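Local coordinates for protein dicer Related Helicase (Caenorhabditis elegans, PDB 6M6Q) that probably hydrolyses ATP as an RNA-binding, RIG-I-like helicase of RNA interference, the chain here being its N-terminal domain, at residues Leu157-Phe171 and Phe269-Lys281. Numbering follows the deposited sequence.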
ATOM      1  N   LEU B 157     -31.280  -2.108  -2.869  1.00 77.06           N
ATOM      2  CA  LEU B 157     -30.996  -1.598  -1.500  1.00 86.72           C
ATOM      3  C   LEU B 157     -31.938  -0.427  -1.220  1.00 91.24           C
ATOM      4  O   LEU B 157     -32.155   0.421  -2.089  1.00 85.03           O
ATOM      5  CB  LEU B 157     -29.516  -1.189  -1.401  1.00 80.66           C
ATOM      6  CG  LEU B 157     -29.038  -0.725  -0.018  1.00 80.96           C
ATOM      7  CD1 LEU B 157     -28.593  -1.902   0.847  1.00 90.93           C
ATOM      8  CD2 LEU B 157     -27.911   0.288  -0.142  1.00 78.74           C
ATOM      9  N   PRO B 158     -32.561  -0.354  -0.017  1.00 96.98           N
ATOM     10  CA  PRO B 158     -33.439   0.768   0.311  1.00 94.21           C
ATOM     11  C   PRO B 158     -32.722   2.125   0.233  1.00 90.21           C
ATOM     12  O   PRO B 158     -31.518   2.165   0.353  1.00 74.28           O
ATOM     13  CB  PRO B 158     -33.904   0.454   1.744  1.00 95.05           C
ATOM     14  CG  PRO B 158     -33.762  -1.054   1.846  1.00 93.84           C
ATOM     15  CD  PRO B 158     -32.497  -1.353   1.068  1.00 96.64           C
ATOM     16  N   ASP B 159     -33.506   3.194   0.080  1.00100.71           N
ATOM     17  CA  ASP B 159     -33.053   4.573  -0.244  1.00107.82           C
ATOM     18  C   ASP B 159     -32.359   5.193   0.978  1.00102.64           C
ATOM     19  O   ASP B 159     -31.354   5.907   0.789  1.00125.04           O
ATOM     20  CB  ASP B 159     -34.237   5.436  -0.689  1.00124.24           C
ATOM     21  CG  ASP B 159     -35.105   4.775  -1.751  1.00139.66           C
ATOM     22  OD1 ASP B 159     -36.122   4.134  -1.381  1.00135.56           O
ATOM     23  OD2 ASP B 159     -34.746   4.877  -2.927  1.00155.01           O
ATOM     24  N   GLY B 160     -32.892   4.963   2.176  1.00 88.43           N
ATOM     25  CA  GLY B 160     -32.459   5.661   3.396  1.00 90.49           C
ATOM     26  C   GLY B 160     -31.633   4.767   4.290  1.00 92.61           C
ATOM     27  O   GLY B 160     -31.673   4.973   5.520  1.00104.13           O
ATOM     28  N   TRP B 161     -30.918   3.799   3.707  1.00 88.42           N
ATOM     29  CA  TRP B 161     -30.155   2.762   4.457  1.00 77.93           C
ATOM     30  C   TRP B 161     -29.042   3.435   5.273  1.00 72.61           C
ATOM     31  O   TRP B 161     -28.120   3.951   4.674  1.00 77.67           O
ATOM     32  CB  TRP B 161     -29.589   1.713   3.505  1.00 84.73           C
ATOM     33  CG  TRP B 161     -29.318   0.403   4.170  1.00 92.54           C
ATOM     34  CD1 TRP B 161     -28.113  -0.098   4.569  1.00 92.19           C
ATOM     35  CD2 TRP B 161     -30.300  -0.568   4.555  1.00 95.43           C
ATOM     36  NE1 TRP B 161     -28.279  -1.325   5.150  1.00 95.39           N
ATOM     37  CE2 TRP B 161     -29.609  -1.637   5.161  1.00 93.46           C
ATOM     38  CE3 TRP B 161     -31.689  -0.639   4.443  1.00 88.02           C
ATOM     39  CZ2 TRP B 161     -30.265  -2.762   5.645  1.00 99.76           C
ATOM     40  CZ3 TRP B 161     -32.338  -1.754   4.916  1.00 85.83           C
ATOM     41  CH2 TRP B 161     -31.635  -2.799   5.511  1.00 98.89           C
ATOM     42  N   LEU B 162     -29.135   3.398   6.594  1.00 77.76           N
ATOM     43  CA  LEU B 162     -28.251   4.158   7.515  1.00 81.47           C
ATOM     44  C   LEU B 162     -26.896   3.443   7.634  1.00 86.49           C
ATOM     45  O   LEU B 162     -25.900   4.102   7.986  1.00 88.77           O
ATOM     46  CB  LEU B 162     -28.965   4.267   8.864  1.00 85.72           C
ATOM     47  CG  LEU B 162     -28.141   4.801  10.031  1.00 91.65           C
ATOM     48  CD1 LEU B 162     -27.762   6.259   9.820  1.00 93.72           C
ATOM     49  CD2 LEU B 162     -28.907   4.640  11.318  1.00 97.54           C
ATOM     50  N   THR B 163     -26.876   2.136   7.396  1.00 89.83           N
ATOM     51  CA  THR B 163     -25.657   1.302   7.434  1.00 77.96           C
ATOM     52  C   THR B 163     -24.728   1.744   6.309  1.00 70.83           C
ATOM     53  O   THR B 163     -23.518   1.715   6.505  1.00 66.87           O
ATOM     54  CB  THR B 163     -26.008  -0.176   7.311  1.00 82.23           C
ATOM     55  OG1 THR B 163     -26.364  -0.639   8.609  1.00 84.15           O
ATOM     56  CG2 THR B 163     -24.874  -0.998   6.748  1.00 89.62           C
ATOM     57  N   ALA B 164     -25.295   2.105   5.158  1.00 67.10           N
ATOM     58  CA  ALA B 164     -24.551   2.541   3.956  1.00 68.90           C
ATOM     59  C   ALA B 164     -23.830   3.859   4.248  1.00 69.09           C
ATOM     60  O   ALA B 164     -22.692   3.997   3.805  1.00 82.21           O
ATOM     61  CB  ALA B 164     -25.475   2.666   2.770  1.00 64.35           C
ATOM     62  N   GLU B 165     -24.472   4.769   4.986  1.00 78.13           N
ATOM     63  CA  GLU B 165     -23.929   6.100   5.361  1.00 76.04           C
ATOM     64  C   GLU B 165     -22.750   5.917   6.314  1.00 72.97           C
ATOM     65  O   GLU B 165     -21.697   6.512   6.046  1.00 75.95           O
ATOM     66  CB  GLU B 165     -25.011   6.978   5.990  1.00 89.06           C
ATOM     67  CG  GLU B 165     -24.496   8.352   6.421  1.00104.67           C
ATOM     68  CD  GLU B 165     -25.359   9.107   7.436  1.00113.73           C
ATOM     69  OE1 GLU B 165     -24.802   9.972   8.169  1.00117.15           O
ATOM     70  OE2 GLU B 165     -26.582   8.840   7.496  1.00117.00           O
ATOM     71  N   THR B 166     -22.888   5.068   7.335  1.00 72.82           N
ATOM     72  CA  THR B 166     -21.797   4.783   8.315  1.00 74.82           C
ATOM     73  C   THR B 166     -20.568   4.222   7.569  1.00 72.50           C
ATOM     74  O   THR B 166     -19.476   4.728   7.777  1.00 66.83           O
ATOM     75  CB  THR B 166     -22.263   3.829   9.423  1.00 68.59           C
ATOM     76  OG1 THR B 166     -23.567   4.211   9.856  1.00 65.60           O
ATOM     77  CG2 THR B 166     -21.313   3.795  10.599  1.00 66.69           C
ATOM     78  N   PHE B 167     -20.788   3.246   6.687  1.00 71.58           N
ATOM     79  CA  PHE B 167     -19.765   2.576   5.842  1.00 66.17           C
ATOM     80  C   PHE B 167     -18.982   3.621   5.042  1.00 66.82           C
ATOM     81  O   PHE B 167     -17.742   3.627   5.123  1.00 67.49           O
ATOM     82  CB  PHE B 167     -20.449   1.577   4.916  1.00 59.68           C
ATOM     83  CG  PHE B 167     -19.535   0.672   4.145  1.00 59.52           C
ATOM     84  CD1 PHE B 167     -19.073   1.034   2.891  1.00 61.79           C
ATOM     85  CD2 PHE B 167     -19.244  -0.600   4.616  1.00 62.59           C
ATOM     86  CE1 PHE B 167     -18.305   0.155   2.143  1.00 62.86           C
ATOM     87  CE2 PHE B 167     -18.479  -1.478   3.866  1.00 61.22           C
ATOM     88  CZ  PHE B 167     -18.004  -1.095   2.636  1.00 61.57           C
ATOM     89  N   LYS B 168     -19.685   4.495   4.319  1.00 64.14           N
ATOM     90  CA  LYS B 168     -19.067   5.563   3.477  1.00 67.02           C
ATOM     91  C   LYS B 168     -18.240   6.503   4.362  1.00 61.44           C
ATOM     92  O   LYS B 168     -17.179   6.931   3.913  1.00 62.48           O
ATOM     93  CB  LYS B 168     -20.132   6.358   2.721  1.00 63.53           C
ATOM     94  CG  LYS B 168     -20.642   5.689   1.456  1.00 64.26           C
ATOM     95  CD  LYS B 168     -21.837   6.392   0.823  1.00 65.88           C
ATOM     96  CE  LYS B 168     -22.356   5.682  -0.415  1.00 69.51           C
ATOM     97  NZ  LYS B 168     -23.735   6.106  -0.749  1.00 75.59           N
ATOM     98  N   ASN B 169     -18.720   6.777   5.576  1.00 60.64           N
ATOM     99  CA  ASN B 169     -18.161   7.799   6.497  1.00 69.14           C
ATOM    100  C   ASN B 169     -16.911   7.261   7.197  1.00 68.69           C
ATOM    101  O   ASN B 169     -15.946   8.020   7.314  1.00 85.09           O
ATOM    102  CB  ASN B 169     -19.192   8.268   7.529  1.00 77.77           C
ATOM    103  CG  ASN B 169     -20.179   9.291   6.989  1.00 85.86           C
ATOM    104  OD1 ASN B 169     -21.168   9.595   7.648  1.00 94.34           O
ATOM    105  ND2 ASN B 169     -19.933   9.818   5.790  1.00 79.39           N
ATOM    106  N   LYS B 170     -16.904   6.006   7.631  1.00 71.01           N
ATOM    107  CA  LYS B 170     -15.806   5.496   8.501  1.00 74.72           C
ATOM    108  C   LYS B 170     -14.734   4.777   7.667  1.00 69.08           C
ATOM    109  O   LYS B 170     -13.604   4.703   8.151  1.00 59.22           O
ATOM    110  CB  LYS B 170     -16.350   4.591   9.603  1.00 79.96           C
ATOM    111  CG  LYS B 170     -17.481   5.189  10.430  1.00 82.28           C
ATOM    112  CD  LYS B 170     -17.106   5.492  11.850  1.00 83.63           C
ATOM    113  CE  LYS B 170     -17.650   6.815  12.339  1.00 86.66           C
ATOM    114  NZ  LYS B 170     -16.752   7.420  13.352  1.00 93.66           N
ATOM    115  N   PHE B 171     -15.066   4.268   6.479  1.00 70.82           N
ATOM    116  CA  PHE B 171     -14.166   3.380   5.691  1.00 72.44           C
ATOM    117  C   PHE B 171     -13.522   4.134   4.517  1.00 68.96           C
ATOM    118  O   PHE B 171     -12.657   3.553   3.852  1.00 72.95           O
ATOM    119  CB  PHE B 171     -14.921   2.153   5.185  1.00 71.06           C
ATOM    120  CG  PHE B 171     -15.187   1.093   6.219  1.00 66.76           C
ATOM    121  CD1 PHE B 171     -14.154   0.522   6.940  1.00 65.28           C
ATOM    122  CD2 PHE B 171     -16.462   0.593   6.393  1.00 73.32           C
ATOM    123  CE1 PHE B 171     -14.402  -0.494   7.849  1.00 67.37           C
ATOM    124  CE2 PHE B 171     -16.707  -0.424   7.302  1.00 71.18           C
ATOM    125  CZ  PHE B 171     -15.677  -0.964   8.027  1.00 65.47           C
ATOM    126  N   PHE B 269     -16.186  -7.620   5.238  1.00 62.19           N
ATOM    127  CA  PHE B 269     -16.323  -6.160   4.983  1.00 58.18           C
ATOM    128  C   PHE B 269     -17.339  -5.923   3.862  1.00 53.22           C
ATOM    129  O   PHE B 269     -18.075  -4.948   3.952  1.00 54.89           O
ATOM    130  CB  PHE B 269     -14.964  -5.538   4.664  1.00 57.48           C
ATOM    131  CG  PHE B 269     -14.094  -5.363   5.879  1.00 48.93           C
ATOM    132  CD1 PHE B 269     -13.287  -6.398   6.322  1.00 50.64           C
ATOM    133  CD2 PHE B 269     -14.141  -4.191   6.622  1.00 43.24           C
ATOM    134  CE1 PHE B 269     -12.510  -6.254   7.459  1.00 52.14           C
ATOM    135  CE2 PHE B 269     -13.376  -4.053   7.767  1.00 47.71           C
ATOM    136  CZ  PHE B 269     -12.553  -5.081   8.180  1.00 53.10           C
ATOM    137  N   LEU B 270     -17.405  -6.833   2.884  1.00 49.18           N
ATOM    138  CA  LEU B 270     -18.395  -6.803   1.779  1.00 47.27           C
ATOM    139  C   LEU B 270     -19.795  -6.922   2.372  1.00 50.54           C
ATOM    140  O   LEU B 270     -20.647  -6.139   1.993  1.00 54.01           O
ATOM    141  CB  LEU B 270     -18.105  -7.944   0.794  1.00 45.25           C
ATOM    142  CG  LEU B 270     -18.855  -7.916  -0.540  1.00 46.03           C
ATOM    143  CD1 LEU B 270     -18.277  -6.873  -1.459  1.00 55.80           C
ATOM    144  CD2 LEU B 270     -18.803  -9.263  -1.237  1.00 44.00           C
ATOM    145  N   ALA B 271     -19.986  -7.840   3.315  1.00 55.22           N
ATOM    146  CA  ALA B 271     -21.304  -8.250   3.856  1.00 50.98           C
ATOM    147  C   ALA B 271     -21.891  -7.146   4.742  1.00 50.05           C
ATOM    148  O   ALA B 271     -23.089  -7.182   4.958  1.00 50.36           O
ATOM    149  CB  ALA B 271     -21.157  -9.534   4.629  1.00 53.12           C
ATOM    150  N   ILE B 272     -21.054  -6.224   5.249  1.00 54.29           N
ATOM    151  CA  ILE B 272     -21.407  -5.144   6.241  1.00 56.41           C
ATOM    152  C   ILE B 272     -22.647  -4.364   5.779  1.00 59.50           C
ATOM    153  O   ILE B 272     -23.405  -3.920   6.643  1.00 64.07           O
ATOM    154  CB  ILE B 272     -20.196  -4.206   6.444  1.00 61.66           C
ATOM    155  CG1 ILE B 272     -19.192  -4.826   7.411  1.00 64.26           C
ATOM    156  CG2 ILE B 272     -20.624  -2.802   6.880  1.00 61.82           C
ATOM    157  CD1 ILE B 272     -17.930  -4.020   7.586  1.00 68.33           C
ATOM    158  N   ILE B 273     -22.819  -4.183   4.469  1.00 65.27           N
ATOM    159  CA  ILE B 273     -23.885  -3.334   3.867  1.00 67.68           C
ATOM    160  C   ILE B 273     -25.265  -3.919   4.214  1.00 69.34           C
ATOM    161  O   ILE B 273     -26.241  -3.159   4.190  1.00 83.04           O
ATOM    162  CB  ILE B 273     -23.663  -3.170   2.343  1.00 72.97           C
ATOM    163  CG1 ILE B 273     -24.368  -1.919   1.808  1.00 75.60           C
ATOM    164  CG2 ILE B 273     -24.071  -4.427   1.580  1.00 76.57           C
ATOM    165  CD1 ILE B 273     -23.836  -0.623   2.390  1.00 73.16           C
ATOM    166  N   GLY B 274     -25.335  -5.196   4.591  1.00 71.46           N
ATOM    167  CA  GLY B 274     -26.606  -5.906   4.858  1.00 69.43           C
ATOM    168  C   GLY B 274     -27.145  -5.613   6.249  1.00 61.41           C
ATOM    169  O   GLY B 274     -28.368  -5.827   6.473  1.00 60.62           O
ATOM    170  N   PHE B 275     -26.282  -5.153   7.156  1.00 53.62           N
ATOM    171  CA  PHE B 275     -26.634  -4.810   8.562  1.00 61.79           C
ATOM    172  C   PHE B 275     -27.802  -3.800   8.588  1.00 64.90           C
ATOM    173  O   PHE B 275     -27.817  -2.861   7.786  1.00 73.84           O
ATOM    174  CB  PHE B 275     -25.430  -4.228   9.308  1.00 58.91           C
ATOM    175  CG  PHE B 275     -24.213  -5.115   9.432  1.00 58.02           C
ATOM    176  CD1 PHE B 275     -24.224  -6.446   9.019  1.00 58.01           C
ATOM    177  CD2 PHE B 275     -23.037  -4.598   9.957  1.00 56.76           C
ATOM    178  CE1 PHE B 275     -23.087  -7.229   9.136  1.00 55.64           C
ATOM    179  CE2 PHE B 275     -21.908  -5.388  10.095  1.00 54.24           C
ATOM    180  CZ  PHE B 275     -21.933  -6.700   9.685  1.00 59.48           C
ATOM    181  N   LYS B 276     -28.778  -4.024   9.465  1.00 77.93           N
ATOM    182  CA  LYS B 276     -29.977  -3.156   9.627  1.00 82.24           C
ATOM    183  C   LYS B 276     -29.717  -2.232  10.804  1.00 80.85           C
ATOM    184  O   LYS B 276     -29.518  -2.766  11.914  1.00 76.46           O
ATOM    185  CB  LYS B 276     -31.234  -3.998   9.886  1.00 87.68           C
ATOM    186  CG  LYS B 276     -31.716  -4.851   8.713  1.00 90.14           C
ATOM    187  CD  LYS B 276     -32.745  -5.911   9.090  1.00 91.41           C
ATOM    188  CE  LYS B 276     -32.796  -7.079   8.120  1.00 97.99           C
ATOM    189  NZ  LYS B 276     -31.603  -7.957   8.249  1.00106.98           N
ATOM    190  N   SER B 277     -29.668  -0.916  10.579  1.00 76.47           N
ATOM    191  CA  SER B 277     -29.387   0.068  11.655  1.00 83.74           C
ATOM    192  C   SER B 277     -30.326   1.281  11.569  1.00 85.82           C
ATOM    193  O   SER B 277     -30.090   2.248  12.335  1.00 89.45           O
ATOM    194  CB  SER B 277     -27.914   0.473  11.673  1.00 85.62           C
ATOM    195  OG  SER B 277     -27.629   1.503  10.730  1.00 87.51           O
ATOM    196  N   ASN B 278     -31.445   1.166  10.837  1.00 79.79           N
ATOM    197  CA  ASN B 278     -32.418   2.280  10.653  1.00 81.31           C
ATOM    198  C   ASN B 278     -33.126   2.569  11.992  1.00 82.14           C
ATOM    199  O   ASN B 278     -33.153   3.761  12.390  1.00 75.32           O
ATOM    200  CB  ASN B 278     -33.394   2.007   9.505  1.00 79.98           C
ATOM    201  CG  ASN B 278     -32.768   2.239   8.143  1.00 79.01           C
ATOM    202  OD1 ASN B 278     -31.547   2.296   8.019  1.00 74.59           O
ATOM    203  ND2 ASN B 278     -33.594   2.385   7.116  1.00 77.14           N
ATOM    204  N   ASP B 279     -33.591   1.525  12.694  1.00 87.79           N
ATOM    205  CA  ASP B 279     -34.457   1.639  13.904  1.00 93.29           C
ATOM    206  C   ASP B 279     -33.627   2.064  15.121  1.00 91.03           C
ATOM    207  O   ASP B 279     -34.230   2.593  16.073  1.00 98.39           O
ATOM    208  CB  ASP B 279     -35.196   0.329  14.191  1.00 94.33           C
ATOM    209  CG  ASP B 279     -36.109  -0.108  13.060  1.00 93.95           C
ATOM    210  OD1 ASP B 279     -36.797   0.762  12.493  1.00 90.80           O
ATOM    211  OD2 ASP B 279     -36.130  -1.317  12.762  1.00 92.72           O
ATOM    212  N   LYS B 280     -32.310   1.847  15.101  1.00 94.33           N
ATOM    213  CA  LYS B 280     -31.446   2.037  16.301  1.00104.05           C
ATOM    214  C   LYS B 280     -30.966   3.493  16.377  1.00104.82           C
ATOM    215  O   LYS B 280     -30.206   3.802  17.325  1.00106.00           O
ATOM    216  CB  LYS B 280     -30.228   1.110  16.315  1.00102.47           C
ATOM    217  CG  LYS B 280     -30.303  -0.139  15.461  1.00103.60           C
ATOM    218  CD  LYS B 280     -28.974  -0.839  15.386  1.00100.94           C
ATOM    219  CE  LYS B 280     -28.843  -1.973  16.374  1.00100.83           C
ATOM    220  NZ  LYS B 280     -29.313  -3.247  15.783  1.00104.50           N
ATOM    221  N   LYS B 281     -31.391   4.356  15.440  1.00 98.24           N
ATOM    222  CA  LYS B 281     -31.003   5.794  15.424  1.00102.56           C
ATOM    223  C   LYS B 281     -31.645   6.505  16.631  1.00116.27           C
ATOM    224  O   LYS B 281     -30.967   7.376  17.227  1.00119.16           O
ATOM    225  CB  LYS B 281     -31.392   6.438  14.086  1.00 96.25           C
ATOM    226  CG  LYS B 281     -31.238   7.958  14.000  1.00 99.03           C
ATOM    227  CD  LYS B 281     -29.817   8.502  14.287  1.00105.61           C
ATOM    228  CE  LYS B 281     -29.794  10.010  14.501  1.00105.14           C
ATOM    229  NZ  LYS B 281     -28.922  10.406  15.637  1.00111.26           N
TER
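Trp-161 swings its indole anti to the backbone N (chi1 -156°), and Thr-163 turns OG1 to the side of its own N (chi1 -83°), which brings both to the chain leaving helix 262-271. The indole lies across the turn at Ile-273 to Phe-275: its NE1 gives a weak, bent hydrogen bond to Ile-273 O (2.9 Å), the edge of the ring faces Gly-274 O, and CH2 reaches Lys-276 CG. Leu-157 CD1 sits over one face, toward the rim. Replacing this tryptophan with an alanine would probably leave Ile-273 O without its indole N-H and open a gap between Leu-157 and the Lys-276 chain. Next along, Thr-163 OG1 donates to Phe-275 O (2.8 Å) from above the carbonyl plane and accepts a weak hydrogen bond from Ser-277 OG. Asn-278 OD1 then takes the N-H of Leu-162 in a fairly straight bond (3.0 Å, 159°). Deeper in, the packing is apolar: Ile-273 CD1 rests against Ala-164 CB (3.7 Å), Ile-272 CG2 meets the edge of Phe-167 (3.4 Å from CD2), and Phe-171 approaches the edge of the Phe-269 ring through CE1. Trp-289 of helix 288-295 touches both Thr-163 and Ile-272. In this strand-free N-terminal domain, helix 162-171 thus packs along its length against the end of helix 262-271 and the 3-10 segment 272-274, whose following loop bonds to the chain entering 162-171.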